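Local coordinates for protein cation antiporter (Dietzia sp. DQ12-45-1b, PDB 7D3U) that probably takes part in monovalent cation transport across the cell membrane as the E subunit of the multisubunit Mrp sodium/proton antiporter complex, at residues T70-A75 / W84-H89. Sequence-based numbering, arbitrary orientation.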
ATOM      1  N   THR F  70      17.247   2.038 -57.409  1.00 88.38           N
ATOM      2  CA  THR F  70      18.069   0.983 -56.838  1.00 88.38           C
ATOM      3  C   THR F  70      17.992   1.048 -55.321  1.00 88.38           C
ATOM      4  O   THR F  70      17.331   1.915 -54.744  1.00 88.38           O
ATOM      5  CB  THR F  70      19.524   1.093 -57.309  1.00 88.38           C
ATOM      6  OG1 THR F  70      20.003   2.422 -57.075  1.00 88.38           O
ATOM      7  CG2 THR F  70      19.639   0.770 -58.788  1.00 88.38           C
ATOM      8  N   LEU F  71      18.683   0.110 -54.676  1.00 84.62           N
ATOM      9  CA  LEU F  71      18.773   0.024 -53.225  1.00 84.62           C
ATOM     10  C   LEU F  71      19.845  -0.992 -52.877  1.00 84.62           C
ATOM     11  O   LEU F  71      19.900  -2.065 -53.480  1.00 84.62           O
ATOM     12  CB  LEU F  71      17.433  -0.384 -52.603  1.00 84.62           C
ATOM     13  CG  LEU F  71      17.473  -1.067 -51.237  1.00 84.62           C
ATOM     14  CD1 LEU F  71      17.842  -0.078 -50.147  1.00 84.62           C
ATOM     15  CD2 LEU F  71      16.136  -1.717 -50.943  1.00 84.62           C
ATOM     16  N   THR F  72      20.689  -0.655 -51.907  1.00 84.33           N
ATOM     17  CA  THR F  72      21.779  -1.524 -51.483  1.00 84.33           C
ATOM     18  C   THR F  72      21.366  -2.264 -50.218  1.00 84.33           C
ATOM     19  O   THR F  72      21.156  -1.643 -49.173  1.00 84.33           O
ATOM     20  CB  THR F  72      23.055  -0.729 -51.229  1.00 84.33           C
ATOM     21  OG1 THR F  72      23.430  -0.032 -52.421  1.00 84.33           O
ATOM     22  CG2 THR F  72      24.176  -1.663 -50.825  1.00 84.33           C
ATOM     23  N   LEU F  73      21.259  -3.587 -50.314  1.00 83.26           N
ATOM     24  CA  LEU F  73      20.820  -4.372 -49.168  1.00 83.26           C
ATOM     25  C   LEU F  73      21.925  -4.496 -48.124  1.00 83.26           C
ATOM     26  O   LEU F  73      21.705  -4.210 -46.944  1.00 83.26           O
ATOM     27  CB  LEU F  73      20.349  -5.751 -49.627  1.00 83.26           C
ATOM     28  CG  LEU F  73      18.840  -5.896 -49.821  1.00 83.26           C
ATOM     29  CD1 LEU F  73      18.341  -4.929 -50.870  1.00 83.26           C
ATOM     30  CD2 LEU F  73      18.493  -7.312 -50.211  1.00 83.26           C
ATOM     31  N   GLY F  74      23.115  -4.915 -48.540  1.00 86.78           N
ATOM     32  CA  GLY F  74      24.204  -5.066 -47.597  1.00 86.78           C
ATOM     33  C   GLY F  74      25.535  -5.108 -48.312  1.00 86.78           C
ATOM     34  O   GLY F  74      25.614  -5.032 -49.539  1.00 86.78           O
ATOM     35  N   ALA F  75      26.594  -5.227 -47.515  1.00 92.40           N
ATOM     36  CA  ALA F  75      27.951  -5.241 -48.032  1.00 92.40           C
ATOM     37  C   ALA F  75      28.759  -6.316 -47.322  1.00 92.40           C
ATOM     38  O   ALA F  75      28.553  -6.592 -46.137  1.00 92.40           O
ATOM     39  CB  ALA F  75      28.634  -3.880 -47.863  1.00 92.40           C
ATOM     40  N   TRP F  84      35.645  -5.063 -51.463  1.00 99.38           N
ATOM     41  CA  TRP F  84      34.246  -4.844 -51.121  1.00 99.38           C
ATOM     42  C   TRP F  84      33.229  -5.251 -52.179  1.00 99.38           C
ATOM     43  O   TRP F  84      33.338  -4.877 -53.349  1.00 99.38           O
ATOM     44  CB  TRP F  84      33.871  -3.478 -50.551  1.00 99.38           C
ATOM     45  CG  TRP F  84      34.440  -3.202 -49.203  1.00 99.38           C
ATOM     46  CD1 TRP F  84      35.670  -2.692 -48.922  1.00 99.38           C
ATOM     47  CD2 TRP F  84      33.797  -3.419 -47.944  1.00 99.38           C
ATOM     48  NE1 TRP F  84      35.835  -2.577 -47.563  1.00 99.38           N
ATOM     49  CE2 TRP F  84      34.697  -3.018 -46.941  1.00 99.38           C
ATOM     50  CE3 TRP F  84      32.547  -3.915 -47.567  1.00 99.38           C
ATOM     51  CZ2 TRP F  84      34.388  -3.096 -45.587  1.00 99.38           C
ATOM     52  CZ3 TRP F  84      32.242  -3.992 -46.225  1.00 99.38           C
ATOM     53  CH2 TRP F  84      33.158  -3.586 -45.251  1.00 99.38           C
ATOM     54  N   GLU F  85      32.238  -6.029 -51.758  1.00 96.97           N
ATOM     55  CA  GLU F  85      31.098  -6.389 -52.584  1.00 96.97           C
ATOM     56  C   GLU F  85      29.824  -5.861 -51.941  1.00 96.97           C
ATOM     57  O   GLU F  85      29.716  -5.788 -50.715  1.00 96.97           O
ATOM     58  CB  GLU F  85      30.991  -7.907 -52.756  1.00 96.97           C
ATOM     59  CG  GLU F  85      31.655  -8.449 -54.004  1.00 96.97           C
ATOM     60  CD  GLU F  85      31.156  -9.834 -54.363  1.00 96.97           C
ATOM     61  OE1 GLU F  85      30.216 -10.317 -53.699  1.00 96.97           O
ATOM     62  OE2 GLU F  85      31.701 -10.440 -55.310  1.00 96.97           O
ATOM     63  N   ILE F  86      28.860  -5.485 -52.774  1.00 90.29           N
ATOM     64  CA  ILE F  86      27.569  -5.031 -52.281  1.00 90.29           C
ATOM     65  C   ILE F  86      26.471  -5.855 -52.936  1.00 90.29           C
ATOM     66  O   ILE F  86      26.673  -6.508 -53.961  1.00 90.29           O
ATOM     67  CB  ILE F  86      27.338  -3.526 -52.524  1.00 90.29           C
ATOM     68  CG1 ILE F  86      27.505  -3.188 -54.003  1.00 90.29           C
ATOM     69  CG2 ILE F  86      28.287  -2.700 -51.677  1.00 90.29           C
ATOM     70  CD1 ILE F  86      27.483  -1.706 -54.281  1.00 90.29           C
ATOM     71  N   VAL F  87      25.297  -5.826 -52.316  1.00 86.76           N
ATOM     72  CA  VAL F  87      24.112  -6.504 -52.824  1.00 86.76           C
ATOM     73  C   VAL F  87      23.092  -5.427 -53.152  1.00 86.76           C
ATOM     74  O   VAL F  87      22.506  -4.823 -52.245  1.00 86.76           O
ATOM     75  CB  VAL F  87      23.548  -7.512 -51.818  1.00 86.76           C
ATOM     76  CG1 VAL F  87      22.268  -8.126 -52.352  1.00 86.76           C
ATOM     77  CG2 VAL F  87      24.576  -8.584 -51.520  1.00 86.76           C
ATOM     78  N   VAL F  88      22.877  -5.184 -54.440  1.00 86.34           N
ATOM     79  CA  VAL F  88      22.034  -4.093 -54.909  1.00 86.34           C
ATOM     80  C   VAL F  88      20.745  -4.669 -55.470  1.00 86.34           C
ATOM     81  O   VAL F  88      20.772  -5.613 -56.268  1.00 86.34           O
ATOM     82  CB  VAL F  88      22.758  -3.242 -55.963  1.00 86.34           C
ATOM     83  CG1 VAL F  88      21.915  -2.045 -56.339  1.00 86.34           C
ATOM     84  CG2 VAL F  88      24.102  -2.798 -55.431  1.00 86.34           C
ATOM     85  N   HIS F  89      19.620  -4.097 -55.057  1.00 87.77           N
ATOM     86  CA  HIS F  89      18.308  -4.448 -55.578  1.00 87.77           C
ATOM     87  C   HIS F  89      17.849  -3.336 -56.507  1.00 87.77           C
ATOM     88  O   HIS F  89      17.937  -2.156 -56.152  1.00 87.77           O
ATOM     89  CB  HIS F  89      17.312  -4.643 -54.435  1.00 87.77           C
ATOM     90  CG  HIS F  89      15.896  -4.800 -54.886  1.00 87.77           C
ATOM     91  ND1 HIS F  89      15.063  -3.726 -55.109  1.00 87.77           N
ATOM     92  CD2 HIS F  89      15.160  -5.907 -55.142  1.00 87.77           C
ATOM     93  CE1 HIS F  89      13.877  -4.165 -55.490  1.00 87.77           C
ATOM     94  NE2 HIS F  89      13.910  -5.484 -55.516  1.00 87.77           N
TER
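Trp84, just ahead of the strand, has CG anti to the carbonyl carbon, beside the backbone N (chi1 -67°), so that its CE3 meets Ala75 CB obliquely at 3.9 Å. Glu85 contributes backbone only: its O receives a CA-H contact from Ala75, while the carboxylate heads off to a weak, long ion pair with Arg46. Ile86 comes next, its CG2 reaching Ala75 CB at 4.0 Å while its side chain crosses that of Thr72 obliquely, CB against CG2. At Val87 the pairing slips. Its O takes Leu73 N at 2.6 Å, almost straight along the C=O axis, yet its N donates to Gly74 O at 2.9 Å, so two residues face one. Leu73, with near-helical backbone angles (-75°/-52°), makes up the extra step. Val88 returns to the helix-facing side, touching Thr70 CB through CG1 and Thr72 OG1 through CG2. His89 N then gives Leu71 O a straight bond of 2.6 Å; the return bond from Leu71 N is weak. His89 CB rests on Leu73 CD1 at 3.7 Å. Ile86 and Val88 pack against Ile64 of helix 54-66, Val87 and His89 on subunit G, Val87 also on Pro780 of subunit A: an antiparallel beta hairpin with a bulge at Leu73-Gly74 resembling the classic type.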